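PDB 4ITL: tetraacyldisaccharide 4'-kinase, which probably transfers the gamma-phosphate of ATP to the 4'-position of a tetraacyldisaccharide 1-phosphate, forming lipid IVA in the last step of lipid IVA biosynthesis. Local coordinates for residues Lys30-Pro35 / Ser116-Lys121; Asp60-Lys65 / Lys308-Ile313; Val67-Arg72 / Val111-Ser116. All blocks are in the same frame, centred on the assembly; numbering follows the deposited sequence.

Contact 1 (Lys30-Pro35 / Ser116-Lys121); sequences KIKKLP and SEDRYK
Tyr120 projects its ring from the first turn of helix 119-130 onto the loop 30-35, where Lys32 is laid across one face of it. The two side chains run roughly at right angles. Lys32 CD sits 3.8 Å from the centroid of the Tyr120 ring, 21° off the ring normal, a CH-pi contact displaced toward the rim, and Lys32 CB rests near CD2 of the same ring at 3.7 Å. With its CG anti to the backbone N (chi1 177°), Tyr120 has its ring directed at the loop. At the ring's edge, close to its plane, Lys33 O stands 3.5 Å from Tyr120 CE2. Leu34 runs the other way past the ring, and its CD2 meets Tyr120 CD2 obliquely at 3.8 Å; beyond it, Leu124 and Leu127 of the helix and Phe135 continue the apolar surface around this leucine.

Over the ring the Lys32 chain bends at chi3 and chi4 and brings NZ to Asp118, forming a salt bridge of 3.2 Å between Lys32 NZ and Asp118 OD2. Asp118 is also the N-cap residue of the helix, its OD2 accepting a weak bond of 3.5 Å from Lys121 N. The ammonium of Lys121 comes up beside that of Lys32, NZ to NZ 3.4 Å. Asp118 therefore serves both helix and loop. The closeness of the two ammonium groups may lower the proton affinity of one, an effect Asp118 would partly offset, while the aromatic face shelters the methylene part of Lys32.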
loop_
_atom_site.group_PDB
_atom_site.type_symbol
_atom_site.label_atom_id
_atom_site.label_comp_id
_atom_site.label_asym_id
_atom_site.label_seq_id
_atom_site.Cartn_x
_atom_site.Cartn_y
_atom_site.Cartn_z
ATOM N N LYS A 30 -15.895 -2.102 21.261
ATOM C CA LYS A 30 -14.861 -3.053 21.585
ATOM C C LYS A 30 -13.666 -2.906 20.670
ATOM O O LYS A 30 -13.788 -2.764 19.433
ATOM C CB LYS A 30 -15.345 -4.501 21.530
ATOM C CG LYS A 30 -14.313 -5.403 22.179
ATOM C CD LYS A 30 -14.847 -6.718 22.665
ATOM C CE LYS A 30 -15.231 -7.670 21.531
ATOM N NZ LYS A 30 -15.509 -9.027 22.104
ATOM N N ILE A 31 -12.506 -2.963 21.304
ATOM C CA ILE A 31 -11.255 -3.040 20.608
ATOM C C ILE A 31 -10.645 -4.381 20.971
ATOM O O ILE A 31 -10.337 -4.602 22.112
ATOM C CB ILE A 31 -10.339 -1.917 21.055
ATOM C CG1 ILE A 31 -10.950 -0.565 20.687
ATOM C CG2 ILE A 31 -8.998 -2.043 20.373
ATOM C CD1 ILE A 31 -10.183 0.584 21.228
ATOM N N LYS A 32 -10.497 -5.279 20.005
ATOM C CA LYS A 32 -10.003 -6.629 20.280
ATOM C C LYS A 32 -8.483 -6.700 20.158
ATOM O O LYS A 32 -7.850 -5.890 19.476
ATOM C CB LYS A 32 -10.601 -7.631 19.286
ATOM C CG LYS A 32 -12.134 -7.620 19.149
ATOM C CD LYS A 32 -12.602 -8.837 18.315
ATOM C CE LYS A 32 -13.712 -8.501 17.319
ATOM N NZ LYS A 32 -13.359 -8.586 15.818
ATOM N N LYS A 33 -7.879 -7.696 20.784
ATOM C CA LYS A 33 -6.423 -7.763 20.817
ATOM C C LYS A 33 -5.877 -9.127 20.462
ATOM O O LYS A 33 -6.266 -10.139 21.045
ATOM C CB LYS A 33 -5.903 -7.356 22.191
ATOM C CG LYS A 33 -4.389 -7.412 22.289
ATOM C CD LYS A 33 -3.833 -6.454 23.326
ATOM C CE LYS A 33 -2.401 -6.823 23.715
ATOM N NZ LYS A 33 -1.466 -6.990 22.560
ATOM N N LEU A 34 -4.968 -9.132 19.485
ATOM C CA LEU A 34 -4.245 -10.326 19.102
ATOM C C LEU A 34 -3.082 -10.517 20.057
ATOM O O LEU A 34 -2.509 -9.556 20.544
ATOM C CB LEU A 34 -3.711 -10.209 17.678
ATOM C CG LEU A 34 -4.765 -10.299 16.583
ATOM C CD1 LEU A 34 -4.225 -9.869 15.202
ATOM C CD2 LEU A 34 -5.324 -11.733 16.569
ATOM N N PRO A 35 -2.725 -11.771 20.312
ATOM C CA PRO A 35 -1.655 -12.125 21.244
ATOM C C PRO A 35 -0.248 -12.030 20.679
ATOM O O PRO A 35 0.662 -12.545 21.297
ATOM C CB PRO A 35 -2.005 -13.567 21.628
ATOM C CG PRO A 35 -2.726 -14.108 20.433
ATOM C CD PRO A 35 -3.492 -12.947 19.857
ATOM N N SER A 116 -8.793 -10.695 5.018
ATOM C CA SER A 116 -10.085 -10.752 5.690
ATOM C C SER A 116 -10.655 -9.352 5.872
ATOM O O SER A 116 -9.909 -8.415 6.114
ATOM C CB SER A 116 -9.917 -11.422 7.049
ATOM O OG SER A 116 -11.165 -11.738 7.618
ATOM N N GLU A 117 -11.972 -9.212 5.804
ATOM C CA GLU A 117 -12.612 -7.940 6.149
ATOM C C GLU A 117 -12.372 -7.629 7.634
ATOM O O GLU A 117 -12.050 -6.508 8.049
ATOM C CB GLU A 117 -14.103 -8.017 5.858
ATOM C CG GLU A 117 -14.746 -6.663 5.649
ATOM C CD GLU A 117 -14.159 -5.903 4.463
ATOM O OE1 GLU A 117 -13.611 -6.540 3.532
ATOM O OE2 GLU A 117 -14.243 -4.656 4.463
ATOM N N ASP A 118 -12.478 -8.672 8.424
ATOM C CA ASP A 118 -12.261 -8.568 9.859
ATOM C C ASP A 118 -10.833 -9.009 10.146
ATOM O O ASP A 118 -10.519 -10.209 10.098
ATOM C CB ASP A 118 -13.273 -9.457 10.599
ATOM C CG ASP A 118 -13.414 -9.076 12.053
ATOM O OD1 ASP A 118 -14.538 -8.747 12.476
ATOM O OD2 ASP A 118 -12.396 -9.088 12.773
ATOM N N ARG A 119 -9.961 -8.042 10.425
ATOM C CA ARG A 119 -8.530 -8.313 10.531
ATOM C C ARG A 119 -8.216 -9.235 11.709
ATOM O O ARG A 119 -7.315 -10.085 11.599
ATOM C CB ARG A 119 -7.754 -7.021 10.716
ATOM C CG ARG A 119 -7.152 -6.514 9.491
ATOM C CD ARG A 119 -8.208 -6.243 8.467
ATOM N NE ARG A 119 -7.881 -5.041 7.718
ATOM C CZ ARG A 119 -8.787 -4.220 7.207
ATOM N NH1 ARG A 119 -10.088 -4.483 7.335
ATOM N NH2 ARG A 119 -8.377 -3.135 6.587
ATOM N N TYR A 120 -8.927 -9.037 12.824
ATOM C CA TYR A 120 -8.742 -9.879 14.011
ATOM C C TYR A 120 -8.937 -11.353 13.618
ATOM O O TYR A 120 -8.095 -12.215 13.910
ATOM C CB TYR A 120 -9.691 -9.426 15.131
ATOM C CG TYR A 120 -9.648 -10.279 16.395
ATOM C CD1 TYR A 120 -10.585 -11.261 16.614
ATOM C CD2 TYR A 120 -8.629 -10.120 17.327
ATOM C CE1 TYR A 120 -10.562 -12.070 17.805
ATOM C CE2 TYR A 120 -8.575 -10.907 18.484
ATOM C CZ TYR A 120 -9.537 -11.878 18.704
ATOM O OH TYR A 120 -9.431 -12.633 19.829
ATOM N N LYS A 121 -10.026 -11.625 12.899
ATOM C CA LYS A 121 -10.325 -12.963 12.360
ATOM C C LYS A 121 -9.209 -13.488 11.450
ATOM O O LYS A 121 -8.854 -14.664 11.481
ATOM C CB LYS A 121 -11.609 -12.924 11.521
ATOM C CG LYS A 121 -12.847 -13.317 12.246
ATOM C CD LYS A 121 -13.296 -12.196 13.179
ATOM C CE LYS A 121 -14.498 -12.618 14.114
ATOM N NZ LYS A 121 -14.767 -11.646 15.255
#

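Contact 2 (Asp60-Lys65 / Lys308-Ile313); sequences DLLKDK and KLIYRI
Lys65 N bonds to Leu62 O at 2.8 Å, closing a type I turn just after helix 51-61, and from this corner Leu62 and its neighbour Leu61 reach across to Ile310 of helix 303-311. Leu61 and Ile310 cross nearly at right angles, CD1 to CD1 3.6 Å. Ile310 holds CG1 beside its own backbone N (chi1 -78°) and CG2 beside its carbonyl carbon, so its two branches serve different leucines: CD1 takes Leu61, while CG2 receives Leu62 CD2 at 3.8 Å. Leu62 also slides by the Tyr311 ring in the opposite direction, its CD2 4.1 Å from Tyr311 CE2.

At the outer end of that ring the Tyr311 hydroxyl lies against the carboxylate of Asp64, but the two are modelled too close together, and the exact pose of the pair is doubtful. Ile39 and Leu150 of the central strands pack on Ile310, and Phe314 adds its ring to Tyr311 and a cation-pi partner for Lys65. Helix 51-61 follows the predicted ATP-binding loop Ser45-Thr52; here the far end of this P-loop helix meets the C-terminal helix 303-311 beside the parallel strands of a P-loop kinase fold.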
loop_
_atom_site.group_PDB
_atom_site.type_symbol
_atom_site.label_atom_id
_atom_site.label_comp_id
_atom_site.label_asym_id
_atom_site.label_seq_id
_atom_site.Cartn_x
_atom_site.Cartn_y
_atom_site.Cartn_z
ATOM N N ASP A 60 10.738 -5.858 5.107
ATOM C CA ASP A 60 12.184 -6.051 4.985
ATOM C C ASP A 60 12.953 -5.687 6.233
ATOM O O ASP A 60 13.918 -6.373 6.558
ATOM C CB ASP A 60 12.769 -5.298 3.784
ATOM C CG ASP A 60 12.433 -5.974 2.463
ATOM O OD1 ASP A 60 12.486 -7.230 2.419
ATOM O OD2 ASP A 60 12.101 -5.266 1.481
ATOM N N LEU A 61 12.490 -4.693 6.980
ATOM C CA LEU A 61 13.082 -4.365 8.273
ATOM C C LEU A 61 12.961 -5.565 9.202
ATOM O O LEU A 61 13.831 -5.814 10.024
ATOM C CB LEU A 61 12.409 -3.149 8.901
ATOM C CG LEU A 61 12.672 -1.800 8.247
ATOM C CD1 LEU A 61 12.167 -0.687 9.144
ATOM C CD2 LEU A 61 14.146 -1.618 7.949
ATOM N N LEU A 62 11.862 -6.292 9.069
ATOM C CA LEU A 62 11.410 -7.242 10.071
ATOM C C LEU A 62 11.826 -8.666 9.708
ATOM O O LEU A 62 11.253 -9.630 10.191
ATOM C CB LEU A 62 9.898 -7.151 10.251
ATOM C CG LEU A 62 9.428 -5.918 11.016
ATOM C CD1 LEU A 62 7.918 -5.817 10.997
ATOM C CD2 LEU A 62 9.946 -5.941 12.442
ATOM N N LYS A 63 12.814 -8.782 8.832
ATOM C CA LYS A 63 13.131 -10.036 8.153
ATOM C C LYS A 63 13.561 -11.115 9.136
ATOM O O LYS A 63 13.483 -12.300 8.836
ATOM C CB LYS A 63 14.222 -9.825 7.104
ATOM C CG LYS A 63 15.479 -9.158 7.633
ATOM C CD LYS A 63 16.497 -8.917 6.528
ATOM C CE LYS A 63 15.848 -8.358 5.272
ATOM N NZ LYS A 63 16.730 -7.409 4.537
ATOM N N ASP A 64 14.041 -10.696 10.298
ATOM C CA ASP A 64 14.453 -11.631 11.352
ATOM C C ASP A 64 13.242 -12.224 12.091
ATOM O O ASP A 64 13.415 -13.070 12.964
ATOM C CB ASP A 64 15.466 -11.009 12.354
ATOM C CG ASP A 64 15.127 -9.570 12.772
ATOM O OD1 ASP A 64 14.543 -8.805 11.964
ATOM O OD2 ASP A 64 15.490 -9.207 13.927
ATOM N N LYS A 65 12.023 -11.793 11.736
ATOM C CA LYS A 65 10.802 -12.321 12.369
ATOM C C LYS A 65 9.880 -12.992 11.340
ATOM O O LYS A 65 9.970 -12.723 10.143
ATOM C CB LYS A 65 10.013 -11.213 13.093
ATOM C CG LYS A 65 10.843 -10.125 13.774
ATOM C CD LYS A 65 11.523 -10.592 15.051
ATOM C CE LYS A 65 10.523 -10.877 16.147
ATOM N NZ LYS A 65 11.175 -11.010 17.482
ATOM N N LYS A 308 14.099 1.520 15.969
ATOM C CA LYS A 308 14.001 1.463 17.420
ATOM C C LYS A 308 12.547 1.542 17.814
ATOM O O LYS A 308 12.073 0.783 18.664
ATOM C CB LYS A 308 14.804 2.601 18.071
ATOM C CG LYS A 308 16.312 2.424 18.002
ATOM C CD LYS A 308 17.078 3.591 18.647
ATOM C CE LYS A 308 17.274 4.737 17.664
ATOM N NZ LYS A 308 16.925 6.051 18.264
ATOM N N LEU A 309 11.829 2.452 17.170
ATOM C CA LEU A 309 10.395 2.589 17.381
ATOM C C LEU A 309 9.678 1.286 17.064
ATOM O O LEU A 309 8.728 0.903 17.749
ATOM C CB LEU A 309 9.876 3.742 16.516
ATOM C CG LEU A 309 8.482 4.289 16.777
ATOM C CD1 LEU A 309 8.379 4.755 18.220
ATOM C CD2 LEU A 309 8.200 5.446 15.830
ATOM N N ILE A 310 10.131 0.596 16.018
ATOM C CA ILE A 310 9.462 -0.615 15.571
ATOM C C ILE A 310 9.787 -1.798 16.511
ATOM O O ILE A 310 8.924 -2.609 16.822
ATOM C CB ILE A 310 9.840 -0.974 14.113
ATOM C CG1 ILE A 310 9.075 -0.111 13.100
ATOM C CG2 ILE A 310 9.453 -2.398 13.789
ATOM C CD1 ILE A 310 9.764 -0.074 11.759
ATOM N N TYR A 311 11.028 -1.899 16.969
ATOM C CA TYR A 311 11.408 -3.061 17.779
ATOM C C TYR A 311 10.883 -3.020 19.219
ATOM O O TYR A 311 10.695 -4.078 19.824
ATOM C CB TYR A 311 12.913 -3.371 17.696
ATOM C CG TYR A 311 13.209 -4.354 16.542
ATOM C CD1 TYR A 311 13.350 -5.718 16.767
ATOM C CD2 TYR A 311 13.287 -3.923 15.238
ATOM C CE1 TYR A 311 13.596 -6.613 15.722
ATOM C CE2 TYR A 311 13.530 -4.804 14.194
ATOM C CZ TYR A 311 13.677 -6.148 14.437
ATOM O OH TYR A 311 13.939 -7.013 13.387
ATOM N N ARG A 312 10.541 -1.827 19.715
ATOM C CA ARG A 312 9.970 -1.686 21.065
ATOM C C ARG A 312 8.746 -2.535 21.254
ATOM O O ARG A 312 8.425 -2.896 22.378
ATOM C CB ARG A 312 9.568 -0.242 21.411
ATOM C CG ARG A 312 10.721 0.697 21.595
ATOM C CD ARG A 312 11.460 0.442 22.911
ATOM N NE ARG A 312 12.615 1.329 23.073
ATOM C CZ ARG A 312 13.652 1.396 22.235
ATOM N NH1 ARG A 312 14.648 2.236 22.489
ATOM N NH2 ARG A 312 13.711 0.632 21.146
ATOM N N ILE A 313 8.036 -2.835 20.171
ATOM C CA ILE A 313 6.772 -3.550 20.306
ATOM C C ILE A 313 6.951 -5.007 20.748
ATOM O O ILE A 313 6.000 -5.641 21.203
ATOM C CB ILE A 313 5.950 -3.565 19.014
ATOM C CG1 ILE A 313 6.596 -4.496 17.985
ATOM C CG2 ILE A 313 5.794 -2.142 18.481
ATOM C CD1 ILE A 313 5.794 -4.562 16.643
#

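Contact 3 (Val67-Arg72 / Val111-Ser116); sequences VCILSR and VSVVAS
Strands 67-71 and 112-115 run parallel, their directions 22° apart, and five backbone bonds alternate in direction between them. Val67 O, Ile69 O and Ser71 O accept from Ser112 N, Val114 N and Ser116 N, while Ile69 N and Ser71 N donate to Ser112 O and Val114 O; the tightest include Ile69 N to Ser112 O, 2.8 Å. CA-H...O contacts fill in between, among them Ala115 CA to Ser71 O at 3.1 Å.

Cys68, Leu70, Ser112 and Val114 occupy one face. Cys68 SG, anti to its backbone N (chi1 -178°), runs forward along the sheet to Val114 CG2, 3.7 Å away. Leu70 and Val114 lie side by side pointing the same way, with Leu70 CD2 3.9 Å from Val114 CB. Helix 119-130 covers this face through Ala126 and Leu130. On the other face are Ile69, Ser71, Val113 and Ala115, under Met104, Pro101 and Ala105 of helix 99-107. Here Ile69 turns CG1 back beside its own N, and its CD1 presses on Val111 CG1 at 3.6 Å.

The hydroxyls look beyond the pair: Ser112 OG bonds Tyr87 N, Ser71 OG bonds Gly73 N, and Ser116 OG pairs with Thr81 OG1 and bonds Asp118 O. Cys68 and Leu70 turn their backbone polar groups to strand 134-137 and the Asp138 beyond it, so this buried ladder leaves largely apolar faces, apart from Ser71 and Ser112, against the helices. At its C-terminal end, poorly ordered Arg72 has its side chain about 7 Å from the bound ATP analogue, consistent with a nucleotide site at the strand tips.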
loop_
_atom_site.group_PDB
_atom_site.type_symbol
_atom_site.label_atom_id
_atom_site.label_comp_id
_atom_site.label_asym_id
_atom_site.label_seq_id
_atom_site.Cartn_x
_atom_site.Cartn_y
_atom_site.Cartn_z
ATOM N N VAL A 67 6.670 -12.845 9.624
ATOM C CA VAL A 67 5.748 -11.741 9.383
ATOM C C VAL A 67 4.518 -12.172 8.601
ATOM O O VAL A 67 4.606 -12.932 7.632
ATOM C CB VAL A 67 6.435 -10.643 8.537
ATOM C CG1 VAL A 67 5.453 -9.473 8.248
ATOM C CG2 VAL A 67 7.692 -10.143 9.230
ATOM N N CYS A 68 3.372 -11.651 8.995
ATOM C CA CYS A 68 2.144 -11.863 8.243
ATOM C C CYS A 68 1.452 -10.529 8.032
ATOM O O CYS A 68 1.288 -9.722 8.968
ATOM C CB CYS A 68 1.228 -12.841 8.971
ATOM S SG CYS A 68 -0.295 -13.229 8.127
ATOM N N ILE A 69 1.063 -10.279 6.787
ATOM C CA ILE A 69 0.380 -9.035 6.434
ATOM C C ILE A 69 -1.105 -9.363 6.454
ATOM O O ILE A 69 -1.508 -10.399 5.922
ATOM C CB ILE A 69 0.792 -8.590 5.046
ATOM C CG1 ILE A 69 2.246 -8.129 5.076
ATOM C CG2 ILE A 69 -0.067 -7.438 4.579
ATOM C CD1 ILE A 69 2.859 -7.998 3.704
ATOM N N LEU A 70 -1.896 -8.548 7.154
ATOM C CA LEU A 70 -3.344 -8.684 7.173
ATOM C C LEU A 70 -3.979 -7.609 6.341
ATOM O O LEU A 70 -3.844 -6.388 6.623
ATOM C CB LEU A 70 -3.905 -8.602 8.598
ATOM C CG LEU A 70 -3.377 -9.638 9.569
ATOM C CD1 LEU A 70 -3.948 -9.259 10.966
ATOM C CD2 LEU A 70 -3.695 -11.059 9.140
ATOM N N SER A 71 -4.689 -8.056 5.312
ATOM C CA SER A 71 -5.163 -7.168 4.288
ATOM C C SER A 71 -6.646 -7.421 4.117
ATOM O O SER A 71 -7.166 -8.479 4.477
ATOM C CB SER A 71 -4.343 -7.456 3.000
ATOM O OG SER A 71 -4.747 -6.619 1.943
ATOM N N ARG A 72 -7.367 -6.391 3.696
ATOM C CA ARG A 72 -8.728 -6.527 3.181
ATOM C C ARG A 72 -8.829 -7.303 1.865
ATOM O O ARG A 72 -9.788 -8.030 1.656
ATOM C CB ARG A 72 -9.403 -5.168 3.060
ATOM C CG ARG A 72 -10.893 -5.210 3.330
ATOM C CD ARG A 72 -11.399 -3.852 3.772
ATOM N NE ARG A 72 -11.096 -2.823 2.779
ATOM C CZ ARG A 72 -10.631 -1.602 3.042
ATOM N NH1 ARG A 72 -10.400 -0.770 2.035
ATOM N NH2 ARG A 72 -10.398 -1.194 4.287
ATOM N N VAL A 111 7.231 -13.627 3.421
ATOM C CA VAL A 111 6.127 -13.094 4.272
ATOM C C VAL A 111 4.815 -13.855 4.019
ATOM O O VAL A 111 4.615 -14.343 2.923
ATOM C CB VAL A 111 5.924 -11.576 3.927
ATOM C CG1 VAL A 111 4.683 -10.996 4.501
ATOM C CG2 VAL A 111 7.156 -10.767 4.362
ATOM N N SER A 112 3.941 -13.995 5.008
ATOM C CA SER A 112 2.596 -14.516 4.739
ATOM C C SER A 112 1.641 -13.376 4.504
ATOM O O SER A 112 1.911 -12.261 4.933
ATOM C CB SER A 112 2.089 -15.395 5.876
ATOM O OG SER A 112 2.967 -16.497 6.019
ATOM N N VAL A 113 0.556 -13.655 3.777
ATOM C CA VAL A 113 -0.450 -12.651 3.493
ATOM C C VAL A 113 -1.800 -13.295 3.695
ATOM O O VAL A 113 -2.053 -14.387 3.179
ATOM C CB VAL A 113 -0.360 -12.086 2.070
ATOM C CG1 VAL A 113 -1.476 -11.081 1.821
ATOM C CG2 VAL A 113 1.001 -11.452 1.805
ATOM N N VAL A 114 -2.653 -12.627 4.473
ATOM C CA VAL A 114 -4.010 -13.094 4.706
ATOM C C VAL A 114 -4.979 -11.995 4.360
ATOM O O VAL A 114 -4.770 -10.851 4.736
ATOM C CB VAL A 114 -4.210 -13.487 6.169
ATOM C CG1 VAL A 114 -5.673 -13.773 6.477
ATOM C CG2 VAL A 114 -3.341 -14.663 6.491
ATOM N N ALA A 115 -6.064 -12.335 3.681
ATOM C CA ALA A 115 -7.108 -11.362 3.411
ATOM C C ALA A 115 -8.361 -11.666 4.221
ATOM O O ALA A 115 -8.914 -12.752 4.131
ATOM C CB ALA A 115 -7.434 -11.355 1.932
ATOM N N SER A 116 -8.793 -10.695 5.018
ATOM C CA SER A 116 -10.085 -10.752 5.690
ATOM C C SER A 116 -10.655 -9.352 5.872
ATOM O O SER A 116 -9.909 -8.415 6.114
ATOM C CB SER A 116 -9.917 -11.422 7.049
ATOM O OG SER A 116 -11.165 -11.738 7.618
#

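How the contacts relate
From the N terminus, the loop 30-35 leads into strand 38-43 and the P-loop helix, whose last residues and the turn after it, 60-65, begin contact 2. Strand 67-71 follows directly, and Leu62 O touches Val67 CG2 at 3.7 Å, joining contacts 2 and 3. Contact 3 closes the shortest loop when the chain returns at 111-116; Ser116 is shared with contact 1, which at once ties the loop and first turn of helix 119-130 back to 30-35. Contact 2 closes only at 308-313, tying helix 51-61 to helix 303-311, so it crosses contact 1, and both enclose the loop of contact 3. Leu34 and Leu70 meet between contacts 1 and 3, while contacts 1 and 2 stay about 8 Å apart at their nearest atoms.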